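Long-range contact in N-(5'-phosphoribosyl)anthranilate isomerase (Pyrococcus furiosus, PDB 4AAJ), which catalyses the isomerisation of N-(5-phospho-beta-D-ribosyl)anthranilate to 1-(2-carboxyphenylamino)-1-deoxy-D-ribulose 5-phosphate, the third of five steps from chorismate to tryptophan: residues A[57-65]-A[88-96]. Residues are numbered along the deposited sequence; the frame is centred on the assembly and turned at random.
Sequences PLEKAREII and IERTGAQYI. With SO4 (sulfate ion), chain D.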
loop_
_atom_site.group_PDB
_atom_site.type_symbol
_atom_site.label_atom_id
_atom_site.label_comp_id
_atom_site.label_asym_id
_atom_site.label_seq_id
_atom_site.Cartn_x
_atom_site.Cartn_y
_atom_site.Cartn_z
ATOM N N PRO A 57 -4.738 -17.048 4.867
ATOM C CA PRO A 57 -5.386 -17.283 6.139
ATOM C C PRO A 57 -4.705 -16.477 7.256
ATOM O O PRO A 57 -3.544 -16.081 7.094
ATOM C CB PRO A 57 -5.179 -18.795 6.381
ATOM C CG PRO A 57 -4.727 -19.365 5.086
ATOM C CD PRO A 57 -4.096 -18.256 4.310
ATOM N N LEU A 58 -5.408 -16.249 8.359
ATOM C CA LEU A 58 -4.879 -15.447 9.471
ATOM C C LEU A 58 -3.614 -16.063 10.087
ATOM O O LEU A 58 -2.706 -15.333 10.512
ATOM C CB LEU A 58 -5.940 -15.192 10.532
ATOM C CG LEU A 58 -7.145 -14.345 10.071
ATOM C CD1 LEU A 58 -8.167 -14.190 11.183
ATOM C CD2 LEU A 58 -6.730 -12.991 9.510
ATOM N N GLU A 59 -3.532 -17.395 10.111
ATOM C CA GLU A 59 -2.308 -18.053 10.624
ATOM C C GLU A 59 -1.075 -17.707 9.780
ATOM O O GLU A 59 -0.001 -17.442 10.331
ATOM C CB GLU A 59 -2.497 -19.585 10.707
ATOM C CG GLU A 59 -1.193 -20.377 10.881
ATOM C CD GLU A 59 -0.417 -20.017 12.141
ATOM O OE1 GLU A 59 -1.042 -19.710 13.178
ATOM O OE2 GLU A 59 0.838 -20.061 12.093
ATOM N N LYS A 60 -1.222 -17.685 8.460
ATOM C CA LYS A 60 -0.112 -17.354 7.579
ATOM C C LYS A 60 0.277 -15.872 7.735
ATOM O O LYS A 60 1.464 -15.538 7.777
ATOM C CB LYS A 60 -0.432 -17.704 6.131
ATOM C CG LYS A 60 0.726 -17.545 5.150
ATOM C CD LYS A 60 2.003 -18.266 5.578
ATOM C CE LYS A 60 1.947 -19.760 5.300
ATOM N NZ LYS A 60 3.250 -20.417 5.623
ATOM N N ALA A 61 -0.732 -15.003 7.852
ATOM C CA ALA A 61 -0.484 -13.578 8.142
ATOM C C ALA A 61 0.299 -13.419 9.453
ATOM O O ALA A 61 1.294 -12.700 9.499
ATOM C CB ALA A 61 -1.800 -12.800 8.200
ATOM N N ARG A 62 -0.152 -14.103 10.506
ATOM C CA ARG A 62 0.511 -14.110 11.816
ATOM C C ARG A 62 1.982 -14.499 11.702
ATOM O O ARG A 62 2.858 -13.825 12.286
ATOM C CB ARG A 62 -0.208 -15.102 12.723
ATOM C CG ARG A 62 -0.272 -14.759 14.196
ATOM C CD ARG A 62 -1.617 -15.205 14.776
ATOM N NE ARG A 62 -2.009 -16.577 14.416
ATOM C CZ ARG A 62 -3.268 -17.007 14.282
ATOM N NH1 ARG A 62 -4.297 -16.186 14.454
ATOM N NH2 ARG A 62 -3.503 -18.276 13.959
ATOM N N GLU A 63 2.255 -15.573 10.960
ATOM C CA GLU A 63 3.636 -16.040 10.727
ATOM C C GLU A 63 4.510 -15.013 10.023
ATOM O O GLU A 63 5.681 -14.836 10.368
ATOM C CB GLU A 63 3.639 -17.298 9.881
ATOM C CG GLU A 63 3.068 -18.507 10.581
ATOM C CD GLU A 63 2.956 -19.713 9.672
ATOM O OE1 GLU A 63 3.549 -19.716 8.568
ATOM O OE2 GLU A 63 2.277 -20.672 10.080
ATOM N N ILE A 64 3.948 -14.351 9.018
ATOM C CA ILE A 64 4.719 -13.375 8.243
ATOM C C ILE A 64 5.014 -12.165 9.127
ATOM O O ILE A 64 6.167 -11.691 9.159
ATOM C CB ILE A 64 4.003 -12.992 6.933
ATOM C CG1 ILE A 64 4.190 -14.112 5.897
ATOM C CG2 ILE A 64 4.564 -11.708 6.340
ATOM C CD1 ILE A 64 3.109 -14.158 4.833
ATOM N N ILE A 65 3.995 -11.697 9.845
ATOM C CA ILE A 65 4.121 -10.537 10.751
ATOM C C ILE A 65 5.149 -10.792 11.863
ATOM O O ILE A 65 6.021 -9.951 12.118
ATOM C CB ILE A 65 2.752 -10.132 11.340
ATOM C CG1 ILE A 65 1.852 -9.589 10.206
ATOM C CG2 ILE A 65 2.908 -9.136 12.489
ATOM C CD1 ILE A 65 0.397 -9.393 10.595
ATOM N N ILE A 88 -6.793 -7.567 13.488
ATOM C CA ILE A 88 -5.582 -7.032 14.118
ATOM C C ILE A 88 -5.192 -7.915 15.313
ATOM O O ILE A 88 -4.035 -8.344 15.413
ATOM C CB ILE A 88 -5.777 -5.552 14.531
ATOM C CG1 ILE A 88 -5.931 -4.666 13.289
ATOM C CG2 ILE A 88 -4.603 -5.047 15.375
ATOM C CD1 ILE A 88 -6.481 -3.284 13.589
ATOM N N GLU A 89 -6.173 -8.223 16.163
ATOM C CA GLU A 89 -5.966 -9.063 17.347
ATOM C C GLU A 89 -5.466 -10.449 16.973
ATOM O O GLU A 89 -4.512 -10.977 17.567
ATOM C CB GLU A 89 -7.259 -9.174 18.151
ATOM C CG GLU A 89 -7.582 -7.934 18.959
ATOM C CD GLU A 89 -8.922 -8.009 19.667
ATOM O OE1 GLU A 89 -9.492 -9.119 19.793
ATOM O OE2 GLU A 89 -9.408 -6.949 20.106
ATOM N N ARG A 90 -6.099 -11.028 15.957
ATOM C CA ARG A 90 -5.761 -12.360 15.504
ATOM C C ARG A 90 -4.396 -12.428 14.812
ATOM O O ARG A 90 -3.777 -13.474 14.817
ATOM C CB ARG A 90 -6.886 -12.943 14.614
ATOM C CG ARG A 90 -8.175 -13.238 15.369
ATOM C CD ARG A 90 -9.392 -13.315 14.449
ATOM N NE ARG A 90 -10.662 -13.367 15.187
ATOM C CZ ARG A 90 -11.850 -13.054 14.668
ATOM N NH1 ARG A 90 -11.947 -12.646 13.409
ATOM N NH2 ARG A 90 -12.945 -13.127 15.410
ATOM N N THR A 91 -3.899 -11.315 14.253
ATOM C CA THR A 91 -2.626 -11.347 13.524
ATOM C C THR A 91 -1.419 -10.675 14.199
ATOM O O THR A 91 -0.283 -10.934 13.798
ATOM C CB THR A 91 -2.722 -10.689 12.135
ATOM O OG1 THR A 91 -3.130 -9.317 12.298
ATOM C CG2 THR A 91 -3.707 -11.449 11.224
ATOM N N GLY A 92 -1.678 -9.805 15.171
ATOM C CA GLY A 92 -0.630 -8.994 15.806
ATOM C C GLY A 92 -0.117 -7.854 14.926
ATOM O O GLY A 92 0.961 -7.296 15.175
ATOM N N ALA A 93 -0.895 -7.479 13.913
ATOM C CA ALA A 93 -0.474 -6.435 12.968
ATOM C C ALA A 93 -0.277 -5.102 13.683
ATOM O O ALA A 93 -1.052 -4.746 14.578
ATOM C CB ALA A 93 -1.521 -6.262 11.861
ATOM N N GLN A 94 0.741 -4.362 13.258
ATOM C CA GLN A 94 0.963 -3.004 13.779
ATOM C C GLN A 94 0.746 -1.942 12.704
ATOM O O GLN A 94 0.755 -0.720 12.991
ATOM C CB GLN A 94 2.369 -2.892 14.356
ATOM C CG GLN A 94 2.562 -3.720 15.614
ATOM C CD GLN A 94 3.988 -3.660 16.111
ATOM O OE1 GLN A 94 4.888 -4.218 15.495
ATOM N NE2 GLN A 94 4.200 -2.973 17.224
ATOM N N TYR A 95 0.535 -2.422 11.480
ATOM C CA TYR A 95 0.354 -1.594 10.289
ATOM C C TYR A 95 -0.831 -2.155 9.553
ATOM O O TYR A 95 -0.889 -3.370 9.332
ATOM C CB TYR A 95 1.575 -1.687 9.362
ATOM C CG TYR A 95 2.839 -1.146 10.003
ATOM C CD1 TYR A 95 3.631 -1.953 10.824
ATOM C CD2 TYR A 95 3.233 0.175 9.779
ATOM C CE1 TYR A 95 4.789 -1.450 11.424
ATOM C CE2 TYR A 95 4.375 0.694 10.372
ATOM C CZ TYR A 95 5.148 -0.123 11.186
ATOM O OH TYR A 95 6.291 0.398 11.754
ATOM N N ILE A 96 -1.761 -1.289 9.170
ATOM C CA ILE A 96 -2.896 -1.721 8.332
ATOM C C ILE A 96 -3.053 -0.864 7.092
ATOM O O ILE A 96 -2.708 0.327 7.080
ATOM C CB ILE A 96 -4.225 -1.788 9.117
ATOM C CG1 ILE A 96 -4.767 -0.387 9.466
ATOM C CG2 ILE A 96 -4.061 -2.666 10.353
ATOM C CD1 ILE A 96 -6.167 -0.420 10.071
HETATM S S SO4 D . 6.571 -20.725 3.613
HETATM O O1 SO4 D . 5.681 -19.937 4.500
HETATM O O2 SO4 D . 7.371 -21.639 4.455
HETATM O O3 SO4 D . 7.501 -19.872 2.850
HETATM O O4 SO4 D . 5.726 -21.494 2.669
HETATM O O HOH W 1 2.268 -11.837 14.658
#
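Thr91, at the end of helix 81-91, packs its methyl group against helix 58-67: CG2 lies 3.8 Å from Leu58 CD2 and equally near the CB of Ala61. Its rotamer (chi1 59°) sends the methyl toward that helix while the hydroxyl bonds back to the carbonyl of Ala87, one turn earlier, and weakly receives the N-H of Ala93. One turn along from Ala61, with CG1 turned anti to its carbonyl carbon (chi1 -67°), Ile65 brings its CD1 to 3.7 Å from Thr91 CB and also touches the CB of Ala93. At the N-terminal end of helix 58-67, Leu58 turns its other methyl, CD1, against the extended aliphatic chain of Arg90, 3.6 Å from CD. The two helices are neighbours in the outer layer of the eight-stranded parallel beta/alpha (TIM) barrel; strand 72-76 lies beneath them, its Val72 touching Ile65 and its Leu74 touching Thr91 and Ala93. Gly92, the first residue past helix 81-91, has positive phi and starts the turn toward strand 95-98. Polar links run along the solvent side. The bent chain of Arg62 carries NH1 to the carbonyl O of Arg90, 2.8 Å away in a nearly straight bond, although the exact place of that oxygen is less sure. Arg62 NH2 forms a salt bridge with Glu59 OE1 at 3.0 Å, reaching the anti side of the carboxylate, and both partners lie near the guanidinium plane. A water donates to the carbonyl oxygens of Arg62 and Thr91, bridging the two backbones; it lies 2.8 Å from Thr91 O.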